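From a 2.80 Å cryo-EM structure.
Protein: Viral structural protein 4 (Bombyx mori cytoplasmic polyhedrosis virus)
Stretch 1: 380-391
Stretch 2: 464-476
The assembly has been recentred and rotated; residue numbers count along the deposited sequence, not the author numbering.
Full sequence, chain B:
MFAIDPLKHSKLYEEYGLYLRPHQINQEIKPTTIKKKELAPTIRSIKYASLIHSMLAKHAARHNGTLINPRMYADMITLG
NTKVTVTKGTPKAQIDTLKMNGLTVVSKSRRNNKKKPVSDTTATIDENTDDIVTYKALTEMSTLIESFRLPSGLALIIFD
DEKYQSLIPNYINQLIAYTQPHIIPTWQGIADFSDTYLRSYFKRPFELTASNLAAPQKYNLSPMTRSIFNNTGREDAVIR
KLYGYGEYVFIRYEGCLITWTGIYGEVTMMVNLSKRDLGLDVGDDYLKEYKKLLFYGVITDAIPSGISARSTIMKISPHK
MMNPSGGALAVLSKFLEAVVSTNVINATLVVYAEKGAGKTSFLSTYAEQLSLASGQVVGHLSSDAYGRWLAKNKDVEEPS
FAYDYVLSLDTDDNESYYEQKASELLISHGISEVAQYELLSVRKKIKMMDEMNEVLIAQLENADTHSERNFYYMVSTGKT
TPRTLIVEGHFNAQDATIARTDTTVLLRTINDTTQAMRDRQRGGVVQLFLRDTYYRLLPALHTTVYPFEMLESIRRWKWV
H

Stretch 1 (380-391) HLSSDAYGRWLA
Stretch 2, residues 464-476: DTHSERNFYYMVS

Two helices that cross nearly at right angles can share only a small patch, and large aromatic side chains are an economical way to fill it. Viral structural protein 4 offers a worked example. Stretch 1 begins in an extended strand that comes in from earlier in the chain, passes through a loop that includes Ser382 to Asp384, and enters a helix at Ala385. Stretch 2 opens with a type I turn from Asp464 to Ser467, and its helix runs from Glu468 to Ser476. The helix axes approach to 10.9 Å with their N-to-C directions 101° apart. In register, Tyr386 CA lies 6.8 Å from Glu468 CA. Leu390 CA lies 7.4 Å from His466 CA, and Leu381 CA lies 9.9 Å from Val475 CA. About 556 Å² is buried, both sides summed.

Tyr386 is the centrepiece. Its CA-to-CB bond points toward stretch 2, and chi1 of 177° (t) with chi2 of 71° extends the ring across the start of the second helix. There Tyr386 OH donates a very short hydrogen bond, 2.3 Å, to His466 O, a carbonyl in the turn and so free of helical pairing. Glu468, itself t at chi1 and chi2, lays its aliphatic portion over one ring face: Glu468 CB sits 3.7 Å from the Tyr386 ring centroid, only 12° off the normal, a CH-pi contact.

Phe471, one turn further along, also points toward its partner stretch with chi1 t (175°) and chi2 75°. Its ring meets two aromatics, both obliquely. Tyr386 CD1 comes to 3.5 Å from Phe471 CG, with the ring planes at 59°; Trp389 CG comes to 3.5 Å from Phe471 CE1, which lies over one face of the indole. Trp389 (chi1 179°, t; chi2 77°) carries its six-membered ring on toward the turn, where Trp389 CH2 lies 4.1 Å from His466 CD2. Leu390 (t, p) starts sideways, but its end comes nearer, placing Leu390 CD1 4.1 Å from His466 CB.

At the other end, Leu381 (m, t) points toward stretch 2, and its CD1 lies 4.0 Å from both Tyr472 CE1 and Val475 CG1. Tyr472, chi1 m (-73°), leaves its backbone sideways, yet its ring end reaches back to Tyr386, with Tyr386 CB 4.1 Å from Tyr472 OH.

Local bonds support the frame: Ser467 OG (chi1 t) caps the second helix through a weak 3.5 Å bond from Arg469 N, and Asn470 ND2 donates to Asp464 O at 3.2 Å, tying turn to helix.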

# COMPACT_ATOMS: atom_id res chain seq x y z
N HIS B 380 36.43 -11.02 6.18
CA HIS B 380 35.70 -12.28 6.25
C HIS B 380 35.60 -12.72 7.71
O HIS B 380 36.58 -13.22 8.28
CB HIS B 380 36.36 -13.35 5.40
CG HIS B 380 35.70 -14.69 5.48
ND1 HIS B 380 36.15 -15.69 6.31
CD2 HIS B 380 34.58 -15.17 4.89
CE1 HIS B 380 35.37 -16.74 6.20
NE2 HIS B 380 34.40 -16.45 5.35
N LEU B 381 34.43 -12.52 8.31
CA LEU B 381 34.14 -13.04 9.63
C LEU B 381 33.59 -14.46 9.51
O LEU B 381 32.81 -14.76 8.60
CB LEU B 381 33.12 -12.17 10.36
CG LEU B 381 33.53 -10.75 10.75
CD1 LEU B 381 32.36 -10.02 11.34
CD2 LEU B 381 34.69 -10.79 11.72
N SER B 382 34.00 -15.32 10.43
CA SER B 382 33.48 -16.68 10.48
C SER B 382 32.07 -16.70 11.03
O SER B 382 31.51 -15.67 11.43
CB SER B 382 34.38 -17.57 11.32
OG SER B 382 33.83 -18.86 11.42
N SER B 383 31.47 -17.88 11.05
CA SER B 383 30.12 -18.01 11.57
C SER B 383 30.11 -18.12 13.08
O SER B 383 29.08 -17.86 13.71
CB SER B 383 29.44 -19.23 10.95
OG SER B 383 28.06 -19.19 11.19
N ASP B 384 31.24 -18.50 13.68
CA ASP B 384 31.40 -18.54 15.13
C ASP B 384 32.13 -17.31 15.65
O ASP B 384 32.85 -17.39 16.64
CB ASP B 384 32.14 -19.80 15.55
CG ASP B 384 31.32 -21.06 15.37
OD1 ASP B 384 30.08 -20.98 15.47
OD2 ASP B 384 31.92 -22.13 15.14
N ALA B 385 31.95 -16.15 15.01
CA ALA B 385 32.70 -14.97 15.42
C ALA B 385 32.15 -14.36 16.70
O ALA B 385 32.91 -14.08 17.64
CB ALA B 385 32.70 -13.94 14.29
N TYR B 386 30.84 -14.16 16.75
CA TYR B 386 30.20 -13.62 17.94
C TYR B 386 30.29 -14.57 19.11
O TYR B 386 30.42 -14.13 20.26
CB TYR B 386 28.74 -13.29 17.65
CG TYR B 386 27.97 -12.79 18.84
CD1 TYR B 386 28.22 -11.54 19.36
CD2 TYR B 386 27.00 -13.58 19.45
CE1 TYR B 386 27.53 -11.07 20.46
CE2 TYR B 386 26.31 -13.12 20.55
CZ TYR B 386 26.57 -11.87 21.04
OH TYR B 386 25.87 -11.41 22.13
N GLY B 387 30.25 -15.88 18.85
CA GLY B 387 30.38 -16.84 19.94
C GLY B 387 31.76 -16.85 20.56
O GLY B 387 31.89 -16.84 21.79
N ARG B 388 32.80 -16.84 19.73
CA ARG B 388 34.16 -16.81 20.25
C ARG B 388 34.52 -15.44 20.82
O ARG B 388 35.46 -15.35 21.61
CB ARG B 388 35.15 -17.21 19.16
CG ARG B 388 35.01 -18.64 18.68
CD ARG B 388 36.13 -19.00 17.74
NE ARG B 388 36.05 -20.34 17.18
CZ ARG B 388 35.70 -20.60 15.93
NH1 ARG B 388 35.45 -19.61 15.09
NH2 ARG B 388 35.65 -21.86 15.51
N TRP B 389 33.81 -14.39 20.42
CA TRP B 389 33.97 -13.09 21.07
C TRP B 389 33.34 -13.09 22.46
O TRP B 389 33.96 -12.68 23.44
CB TRP B 389 33.34 -12.01 20.21
CG TRP B 389 33.42 -10.65 20.79
CD1 TRP B 389 34.50 -9.83 20.82
CD2 TRP B 389 32.37 -9.96 21.48
NE1 TRP B 389 34.18 -8.65 21.45
CE2 TRP B 389 32.88 -8.71 21.87
CE3 TRP B 389 31.05 -10.27 21.79
CZ2 TRP B 389 32.12 -7.78 22.55
CZ3 TRP B 389 30.29 -9.34 22.46
CH2 TRP B 389 30.83 -8.11 22.84
N LEU B 390 32.09 -13.55 22.55
CA LEU B 390 31.33 -13.51 23.79
C LEU B 390 31.83 -14.52 24.80
O LEU B 390 31.61 -14.34 26.00
CB LEU B 390 29.85 -13.73 23.47
CG LEU B 390 28.77 -13.59 24.54
CD1 LEU B 390 28.76 -12.19 25.08
CD2 LEU B 390 27.44 -13.93 23.94
N ALA B 391 32.54 -15.56 24.36
CA ALA B 391 33.15 -16.47 25.32
C ALA B 391 34.32 -15.84 26.06
O ALA B 391 34.70 -16.33 27.13
CB ALA B 391 33.61 -17.74 24.63
N ASP B 464 21.83 -4.48 23.65
CA ASP B 464 22.70 -4.18 24.76
C ASP B 464 24.13 -4.14 24.25
O ASP B 464 24.38 -4.34 23.06
CB ASP B 464 22.50 -5.20 25.88
CG ASP B 464 21.15 -5.09 26.53
OD1 ASP B 464 20.58 -3.98 26.54
OD2 ASP B 464 20.65 -6.11 27.05
N THR B 465 25.08 -3.89 25.14
CA THR B 465 26.46 -3.80 24.69
C THR B 465 27.06 -5.15 24.33
O THR B 465 27.99 -5.20 23.52
CB THR B 465 27.32 -3.09 25.74
OG1 THR B 465 28.68 -3.04 25.30
CG2 THR B 465 27.24 -3.79 27.08
N HIS B 466 26.54 -6.24 24.87
CA HIS B 466 27.00 -7.57 24.51
C HIS B 466 26.05 -8.27 23.56
O HIS B 466 26.20 -9.46 23.31
CB HIS B 466 27.21 -8.42 25.76
CG HIS B 466 28.24 -7.88 26.68
ND1 HIS B 466 27.94 -7.03 27.72
CD2 HIS B 466 29.59 -8.03 26.70
CE1 HIS B 466 29.05 -6.71 28.36
NE2 HIS B 466 30.06 -7.30 27.76
N SER B 467 25.06 -7.54 23.04
CA SER B 467 24.11 -8.09 22.10
C SER B 467 24.79 -8.39 20.78
O SER B 467 25.84 -7.85 20.45
CB SER B 467 22.95 -7.13 21.88
OG SER B 467 22.02 -7.67 20.97
N GLU B 468 24.16 -9.28 20.01
CA GLU B 468 24.74 -9.66 18.73
C GLU B 468 24.49 -8.60 17.67
O GLU B 468 25.35 -8.38 16.80
CB GLU B 468 24.18 -11.02 18.32
CG GLU B 468 24.87 -11.66 17.14
CD GLU B 468 24.34 -13.05 16.84
OE1 GLU B 468 23.47 -13.53 17.60
OE2 GLU B 468 24.79 -13.66 15.85
N ARG B 469 23.34 -7.93 17.76
CA ARG B 469 23.03 -6.82 16.86
C ARG B 469 24.01 -5.67 17.04
O ARG B 469 24.54 -5.13 16.06
CB ARG B 469 21.58 -6.40 17.10
CG ARG B 469 20.99 -5.33 16.19
CD ARG B 469 20.95 -4.02 16.92
NE ARG B 469 20.35 -2.91 16.18
CZ ARG B 469 19.08 -2.54 16.28
NH1 ARG B 469 18.26 -3.20 17.08
NH2 ARG B 469 18.64 -1.51 15.59
N ASN B 470 24.34 -5.35 18.29
CA ASN B 470 25.35 -4.33 18.56
C ASN B 470 26.74 -4.81 18.18
O ASN B 470 27.58 -3.99 17.81
CB ASN B 470 25.35 -3.95 20.03
CG ASN B 470 26.12 -2.68 20.29
OD1 ASN B 470 26.42 -1.92 19.38
ND2 ASN B 470 26.50 -2.48 21.54
N PHE B 471 27.01 -6.11 18.30
CA PHE B 471 28.30 -6.66 17.89
C PHE B 471 28.55 -6.43 16.40
O PHE B 471 29.59 -5.90 16.01
CB PHE B 471 28.37 -8.14 18.22
CG PHE B 471 29.61 -8.82 17.74
CD1 PHE B 471 30.81 -8.63 18.39
CD2 PHE B 471 29.58 -9.66 16.64
CE1 PHE B 471 31.95 -9.26 17.96
CE2 PHE B 471 30.71 -10.29 16.20
CZ PHE B 471 31.90 -10.10 16.86
N TYR B 472 27.59 -6.81 15.56
CA TYR B 472 27.78 -6.58 14.14
C TYR B 472 27.66 -5.12 13.76
O TYR B 472 28.24 -4.71 12.75
CB TYR B 472 26.82 -7.46 13.34
CG TYR B 472 27.24 -8.91 13.38
CD1 TYR B 472 28.23 -9.39 12.54
CD2 TYR B 472 26.68 -9.79 14.30
CE1 TYR B 472 28.63 -10.71 12.59
CE2 TYR B 472 27.08 -11.12 14.36
CZ TYR B 472 28.05 -11.56 13.49
OH TYR B 472 28.46 -12.87 13.54
N TYR B 473 26.97 -4.30 14.56
CA TYR B 473 26.97 -2.86 14.34
C TYR B 473 28.34 -2.25 14.60
O TYR B 473 28.84 -1.46 13.79
CB TYR B 473 25.92 -2.20 15.24
CG TYR B 473 25.90 -0.70 15.16
CD1 TYR B 473 25.33 -0.05 14.07
CD2 TYR B 473 26.44 0.07 16.18
CE1 TYR B 473 25.31 1.33 14.00
CE2 TYR B 473 26.42 1.44 16.11
CZ TYR B 473 25.86 2.07 15.03
OH TYR B 473 25.84 3.44 14.97
N MET B 474 28.95 -2.58 15.74
CA MET B 474 30.23 -1.99 16.10
C MET B 474 31.39 -2.60 15.35
O MET B 474 32.48 -2.02 15.34
CB MET B 474 30.47 -2.13 17.61
CG MET B 474 29.54 -1.33 18.49
SD MET B 474 29.68 0.45 18.25
CE MET B 474 31.29 0.74 18.96
N VAL B 475 31.21 -3.77 14.73
CA VAL B 475 32.24 -4.26 13.82
C VAL B 475 32.07 -3.66 12.43
O VAL B 475 33.04 -3.24 11.80
CB VAL B 475 32.25 -5.80 13.80
CG1 VAL B 475 33.17 -6.32 12.73
CG2 VAL B 475 32.71 -6.33 15.14
N SER B 476 30.83 -3.56 11.95
CA SER B 476 30.60 -3.11 10.58
C SER B 476 30.85 -1.62 10.40
O SER B 476 31.33 -1.20 9.34
CB SER B 476 29.16 -3.44 10.17
OG SER B 476 28.94 -4.83 10.25